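Local coordinates for protein probable dipeptidase (Pseudomonas aeruginosa, PDB 3B40) that probably acts as a metal-dependent dipeptidase of the membrane dipeptidase (M19) family, hydrolysing dipeptides, at residues 201-209 against 400-411. The protein carries 11 engineered substitutions. Numbering follows the deposited sequence.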
ATOM      1  N   ARG A 201       1.488 -10.715  19.309  1.00 12.50           N
ATOM      2  CA  ARG A 201       2.377  -9.627  19.745  1.00 12.36           C
ATOM      3  C   ARG A 201       1.901  -8.267  19.268  1.00 13.02           C
ATOM      4  O   ARG A 201       1.923  -7.314  20.033  1.00 12.64           O
ATOM      5  CB  ARG A 201       3.841  -9.873  19.337  1.00 12.39           C
ATOM      6  CG  ARG A 201       4.859  -8.822  19.839  1.00 13.02           C
ATOM      7  CD  ARG A 201       4.929  -8.707  21.361  1.00 14.65           C
ATOM      8  NE  ARG A 201       5.176  -9.993  21.990  1.00 15.21           N
ATOM      9  CZ  ARG A 201       6.368 -10.567  22.096  1.00 16.56           C
ATOM     10  NH1 ARG A 201       7.463  -9.957  21.609  1.00 12.98           N
ATOM     11  NH2 ARG A 201       6.455 -11.769  22.683  1.00 18.37           N
ATOM     12  N   LEU A 202       1.431  -8.196  18.021  1.00 12.99           N
ATOM     13  CA  LEU A 202       0.905  -6.935  17.454  1.00 14.41           C
ATOM     14  C   LEU A 202      -0.375  -6.488  18.162  1.00 14.38           C
ATOM     15  O   LEU A 202      -0.586  -5.279  18.428  1.00 14.32           O
ATOM     16  CB  LEU A 202       0.642  -7.115  15.940  1.00 13.23           C
ATOM     17  CG  LEU A 202       1.970  -7.216  15.159  1.00 16.27           C
ATOM     18  CD1 LEU A 202       1.777  -7.678  13.734  1.00 16.67           C
ATOM     19  CD2 LEU A 202       2.791  -5.913  15.189  1.00 15.26           C
ATOM     20  N   ASN A 203      -1.251  -7.456  18.442  1.00 14.44           N
ATOM     21  CA  ASN A 203      -2.463  -7.148  19.211  1.00 14.25           C
ATOM     22  C   ASN A 203      -2.076  -6.526  20.561  1.00 14.04           C
ATOM     23  O   ASN A 203      -2.655  -5.487  20.954  1.00 14.38           O
ATOM     24  CB  ASN A 203      -3.306  -8.408  19.470  1.00 14.47           C
ATOM     25  CG  ASN A 203      -4.172  -8.840  18.287  1.00 13.23           C
ATOM     26  OD1 ASN A 203      -4.770  -9.911  18.357  1.00 11.94           O
ATOM     27  ND2 ASN A 203      -4.236  -8.044  17.204  1.00 13.47           N
ATOM     28  N   ASP A 204      -1.119  -7.159  21.267  1.00 13.05           N
ATOM     29  CA  ASP A 204      -0.651  -6.717  22.588  1.00 13.01           C
ATOM     30  C   ASP A 204      -0.041  -5.324  22.531  1.00 13.47           C
ATOM     31  O   ASP A 204      -0.249  -4.514  23.424  1.00 13.11           O
ATOM     32  CB  ASP A 204       0.429  -7.668  23.175  1.00 13.19           C
ATOM     33  CG  ASP A 204      -0.132  -9.016  23.591  1.00 13.89           C
ATOM     34  OD1 ASP A 204      -1.367  -9.115  23.725  1.00 15.57           O
ATOM     35  OD2 ASP A 204       0.652 -10.006  23.730  1.00 12.97           O
ATOM     36  N   LEU A 205       0.768  -5.080  21.506  1.00 12.69           N
ATOM     37  CA  LEU A 205       1.387  -3.790  21.289  1.00 12.86           C
ATOM     38  C   LEU A 205       0.432  -2.670  20.846  1.00 12.67           C
ATOM     39  O   LEU A 205       0.806  -1.508  20.877  1.00 11.90           O
ATOM     40  CB  LEU A 205       2.526  -3.940  20.274  1.00 13.24           C
ATOM     41  CG  LEU A 205       3.786  -4.616  20.794  1.00 14.26           C
ATOM     42  CD1 LEU A 205       4.748  -4.865  19.658  1.00 17.69           C
ATOM     43  CD2 LEU A 205       4.456  -3.786  21.917  1.00 14.85           C
ATOM     44  N   GLY A 206      -0.789  -3.010  20.437  1.00 12.48           N
ATOM     45  CA  GLY A 206      -1.704  -1.989  19.896  1.00 12.54           C
ATOM     46  C   GLY A 206      -1.253  -1.446  18.541  1.00 13.30           C
ATOM     47  O   GLY A 206      -1.381  -0.243  18.260  1.00 14.11           O
ATOM     48  N   VAL A 207      -0.763  -2.338  17.685  1.00 12.69           N
ATOM     49  CA  VAL A 207      -0.287  -1.992  16.338  1.00 13.00           C
ATOM     50  C   VAL A 207      -1.275  -2.568  15.351  1.00 12.92           C
ATOM     51  O   VAL A 207      -1.680  -3.731  15.501  1.00 13.20           O
ATOM     52  CB  VAL A 207       1.137  -2.561  16.071  1.00 12.54           C
ATOM     53  CG1 VAL A 207       1.527  -2.437  14.568  1.00 12.60           C
ATOM     54  CG2 VAL A 207       2.121  -1.845  16.917  1.00 10.23           C
ATOM     55  N   ILE A 208      -1.698  -1.749  14.380  1.00 12.05           N
ATOM     56  CA  ILE A 208      -2.679  -2.180  13.399  1.00 11.48           C
ATOM     57  C   ILE A 208      -2.026  -3.244  12.521  1.00 11.89           C
ATOM     58  O   ILE A 208      -0.939  -3.010  11.973  1.00 12.02           O
ATOM     59  CB  ILE A 208      -3.160  -1.017  12.474  1.00 10.94           C
ATOM     60  CG1 ILE A 208      -3.800   0.132  13.271  1.00 11.61           C
ATOM     61  CG2 ILE A 208      -4.180  -1.544  11.435  1.00  9.21           C
ATOM     62  CD1 ILE A 208      -3.802   1.477  12.516  1.00 10.17           C
ATOM     63  N   ILE A 209      -2.670  -4.398  12.402  1.00 11.20           N
ATOM     64  CA  ILE A 209      -2.233  -5.403  11.417  1.00 10.58           C
ATOM     65  C   ILE A 209      -2.756  -5.096  10.014  1.00 11.11           C
ATOM     66  O   ILE A 209      -3.972  -4.922   9.818  1.00 11.56           O
ATOM     67  CB  ILE A 209      -2.637  -6.848  11.819  1.00 10.61           C
ATOM     68  CG1 ILE A 209      -2.018  -7.230  13.177  1.00 10.09           C
ATOM     69  CG2 ILE A 209      -2.220  -7.852  10.663  1.00  8.62           C
ATOM     70  CD1 ILE A 209      -2.708  -8.404  13.877  1.00 10.91           C
ATOM     71  N   PHE A 400     -10.617   4.771   8.989  1.00 11.52           N
ATOM     72  CA  PHE A 400      -9.274   4.384   9.450  1.00 11.28           C
ATOM     73  C   PHE A 400      -9.019   4.840  10.876  1.00 10.90           C
ATOM     74  O   PHE A 400      -8.487   4.085  11.682  1.00  9.88           O
ATOM     75  CB  PHE A 400      -8.149   4.872   8.510  1.00 10.73           C
ATOM     76  CG  PHE A 400      -6.756   4.436   8.945  1.00 11.48           C
ATOM     77  CD1 PHE A 400      -6.169   3.288   8.411  1.00 12.33           C
ATOM     78  CD2 PHE A 400      -6.038   5.171   9.883  1.00 11.80           C
ATOM     79  CE1 PHE A 400      -4.887   2.896   8.794  1.00 12.57           C
ATOM     80  CE2 PHE A 400      -4.749   4.761  10.290  1.00 13.74           C
ATOM     81  CZ  PHE A 400      -4.183   3.637   9.731  1.00 11.15           C
ATOM     82  N   LEU A 401      -9.346   6.099  11.174  1.00 11.62           N
ATOM     83  CA  LEU A 401      -9.112   6.647  12.510  1.00 11.59           C
ATOM     84  C   LEU A 401      -9.935   5.911  13.583  1.00 12.37           C
ATOM     85  O   LEU A 401      -9.440   5.693  14.670  1.00 11.41           O
ATOM     86  CB  LEU A 401      -9.424   8.138  12.527  1.00 12.46           C
ATOM     87  CG  LEU A 401      -8.546   9.068  11.663  1.00 13.78           C
ATOM     88  CD1 LEU A 401      -9.058  10.506  11.709  1.00 16.45           C
ATOM     89  CD2 LEU A 401      -7.074   9.009  12.102  1.00 14.04           C
ATOM     90  N   ARG A 402     -11.181   5.520  13.270  1.00 13.34           N
ATOM     91  CA  ARG A 402     -12.013   4.730  14.221  1.00 13.83           C
ATOM     92  C   ARG A 402     -11.332   3.394  14.505  1.00 14.33           C
ATOM     93  O   ARG A 402     -11.121   2.997  15.670  1.00 14.73           O
ATOM     94  CB  ARG A 402     -13.413   4.446  13.646  1.00 13.22           C
ATOM     95  CG  ARG A 402     -14.372   3.576  14.557  1.00 14.31           C
ATOM     96  CD  ARG A 402     -15.470   2.880  13.735  1.00 13.68           C
ATOM     97  NE  ARG A 402     -14.931   1.829  12.847  1.00 16.68           N
ATOM     98  CZ  ARG A 402     -15.025   1.799  11.509  1.00 16.13           C
ATOM     99  NH1 ARG A 402     -14.490   0.781  10.836  1.00 16.25           N
ATOM    100  NH2 ARG A 402     -15.633   2.774  10.831  1.00 14.20           N
ATOM    101  N   ALA A 403     -11.006   2.685  13.434  1.00 13.75           N
ATOM    102  CA  ALA A 403     -10.386   1.350  13.577  1.00 13.84           C
ATOM    103  C   ALA A 403      -9.064   1.447  14.345  1.00 13.98           C
ATOM    104  O   ALA A 403      -8.765   0.604  15.184  1.00 13.37           O
ATOM    105  CB  ALA A 403     -10.160   0.724  12.202  1.00 13.86           C
ATOM    106  N   TRP A 404      -8.269   2.474  14.042  1.00 12.83           N
ATOM    107  CA  TRP A 404      -7.012   2.700  14.749  1.00 13.31           C
ATOM    108  C   TRP A 404      -7.268   2.867  16.235  1.00 13.76           C
ATOM    109  O   TRP A 404      -6.534   2.307  17.057  1.00 13.58           O
ATOM    110  CB  TRP A 404      -6.277   3.920  14.163  1.00 12.26           C
ATOM    111  CG  TRP A 404      -4.884   4.230  14.649  1.00 11.71           C
ATOM    112  CD1 TRP A 404      -4.089   3.480  15.476  1.00 10.73           C
ATOM    113  CD2 TRP A 404      -4.106   5.393  14.292  1.00 10.60           C
ATOM    114  NE1 TRP A 404      -2.883   4.118  15.679  1.00 11.13           N
ATOM    115  CE2 TRP A 404      -2.863   5.286  14.959  1.00 10.65           C
ATOM    116  CE3 TRP A 404      -4.352   6.511  13.490  1.00 10.71           C
ATOM    117  CZ2 TRP A 404      -1.866   6.261  14.848  1.00 11.65           C
ATOM    118  CZ3 TRP A 404      -3.343   7.498  13.364  1.00 10.68           C
ATOM    119  CH2 TRP A 404      -2.126   7.366  14.060  1.00 11.53           C
ATOM    120  N   GLY A 405      -8.292   3.642  16.595  1.00 13.94           N
ATOM    121  CA  GLY A 405      -8.594   3.822  17.996  1.00 14.44           C
ATOM    122  C   GLY A 405      -8.945   2.504  18.669  1.00 15.39           C
ATOM    123  O   GLY A 405      -8.518   2.261  19.805  1.00 15.77           O
ATOM    124  N   GLU A 406      -9.735   1.665  17.985  1.00 15.88           N
ATOM    125  CA  GLU A 406     -10.164   0.360  18.542  1.00 17.28           C
ATOM    126  C   GLU A 406      -8.997  -0.613  18.742  1.00 16.44           C
ATOM    127  O   GLU A 406      -8.886  -1.269  19.785  1.00 18.12           O
ATOM    128  CB  GLU A 406     -11.281  -0.266  17.682  1.00 18.06           C
ATOM    129  CG  GLU A 406     -12.618   0.393  17.905  1.00 24.09           C
ATOM    130  CD  GLU A 406     -13.037   0.362  19.392  1.00 32.20           C
ATOM    131  OE1 GLU A 406     -13.014  -0.753  19.993  1.00 31.22           O
ATOM    132  OE2 GLU A 406     -13.363   1.455  19.950  1.00 36.10           O
ATOM    133  N   VAL A 407      -8.125  -0.700  17.744  1.00 14.85           N
ATOM    134  CA  VAL A 407      -6.840  -1.392  17.878  1.00 13.57           C
ATOM    135  C   VAL A 407      -6.019  -0.994  19.134  1.00 13.90           C
ATOM    136  O   VAL A 407      -5.552  -1.854  19.897  1.00 12.49           O
ATOM    137  CB  VAL A 407      -5.955  -1.165  16.610  1.00 12.54           C
ATOM    138  CG1 VAL A 407      -4.537  -1.679  16.873  1.00 10.67           C
ATOM    139  CG2 VAL A 407      -6.565  -1.827  15.443  1.00 11.78           C
ATOM    140  N   GLN A 408      -5.796   0.303  19.325  1.00 14.54           N
ATOM    141  CA  GLN A 408      -5.073   0.750  20.532  1.00 15.53           C
ATOM    142  C   GLN A 408      -5.806   0.405  21.847  1.00 16.65           C
ATOM    143  O   GLN A 408      -5.165   0.136  22.855  1.00 16.48           O
ATOM    144  CB  GLN A 408      -4.747   2.247  20.438  1.00 16.05           C
ATOM    145  CG  GLN A 408      -3.781   2.553  19.279  1.00 13.94           C
ATOM    146  CD  GLN A 408      -3.246   3.951  19.332  1.00 17.61           C
ATOM    147  OE1 GLN A 408      -3.995   4.910  19.586  1.00 16.68           O
ATOM    148  NE2 GLN A 408      -1.932   4.088  19.109  1.00 16.80           N
ATOM    149  N   LYS A 409      -7.138   0.393  21.825  1.00 18.29           N
ATOM    150  CA  LYS A 409      -7.935  -0.006  23.004  1.00 20.31           C
ATOM    151  C   LYS A 409      -7.720  -1.467  23.395  1.00 20.68           C
ATOM    152  O   LYS A 409      -7.746  -1.806  24.583  1.00 20.16           O
ATOM    153  CB  LYS A 409      -9.430   0.228  22.770  1.00 21.12           C
ATOM    154  CG  LYS A 409      -9.886   1.573  23.263  1.00 26.42           C
ATOM    155  CD  LYS A 409     -11.336   1.495  23.740  1.00 33.44           C
ATOM    156  CE  LYS A 409     -12.327   1.820  22.623  1.00 37.39           C
ATOM    157  NZ  LYS A 409     -12.314   3.279  22.280  1.00 40.37           N
ATOM    158  N   ARG A 410      -7.479  -2.319  22.398  1.00 20.89           N
ATOM    159  CA  ARG A 410      -7.222  -3.742  22.623  1.00 21.58           C
ATOM    160  C   ARG A 410      -5.756  -4.073  23.009  1.00 21.74           C
ATOM    161  O   ARG A 410      -5.420  -5.242  23.197  1.00 21.20           O
ATOM    162  CB  ARG A 410      -7.603  -4.543  21.374  1.00 22.06           C
ATOM    163  CG  ARG A 410      -8.913  -4.125  20.732  1.00 23.93           C
ATOM    164  CD  ARG A 410     -10.027  -5.057  20.972  1.00 27.36           C
ATOM    165  NE  ARG A 410     -11.292  -4.375  20.727  1.00 33.84           N
ATOM    166  CZ  ARG A 410     -12.072  -4.484  19.648  1.00 34.84           C
ATOM    167  NH1 ARG A 410     -11.783  -5.297  18.626  1.00 32.22           N
ATOM    168  NH2 ARG A 410     -13.191  -3.766  19.614  1.00 37.55           N
ATOM    169  N   ALA A 411      -4.886  -3.068  23.121  1.00 22.22           N
ATOM    170  CA  ALA A 411      -3.490  -3.295  23.561  1.00 21.86           C
ATOM    171  C   ALA A 411      -3.414  -3.999  24.923  1.00 22.80           C
ATOM    172  O   ALA A 411      -4.305  -3.804  25.761  1.00 22.25           O
ATOM    173  CB  ALA A 411      -2.734  -1.997  23.624  1.00 22.27           C
TER
HETATM  174  O   HOH W   1      -4.530  -4.291  19.294  1.00 11.57           O
HETATM  175  O   HOH W   2      -1.433   1.624  16.421  1.00 11.55           O
HETATM  176  O   HOH W   3      -0.301   1.756  19.596  1.00 18.94           O
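I208 reaches helix 389-409 with its CD1 methyl, which lies over one face of the W404 indole. I208 CD1 is 3.9 Å from the centroid of the W404 five-membered ring, a CH-pi contact. I208 CD1 also meets F400 CZ at 3.5 Å. With chi1 at 170°, V407 turns CG1 opposite its backbone N and onto the G206-V207 backbone, 3.7 Å from G206 C, while V407 CG2 is left to meet I208 CG1 at 4.0 Å. This buried part is tight and apolar. M160 of the next strand also touches I208 and F400.

A looser, water-bridged side runs along G206 to W404 and Q408, with exposed A411 at the chain end. G206 O accepts from two waters, one held by Q408 NE2 and the other weakly by W404 NE1. Q408 NE2 also bonds Y117 O. Another water donates to both N203 O and V407 O. A411 CA makes a CA-H...O contact with N203 O at 3.5 Å. R227 NH2 makes a salt bridge to D204 OD1 and a hydrogen bond to R410 O, and so joins the two segments.

G206 has positive phi and ends helix 193-205 in a Schellman motif before parallel strand 208-210. Helix 389-409 packs across this helix-to-strand turn, consistent with the TIM-barrel fold of the M19 family.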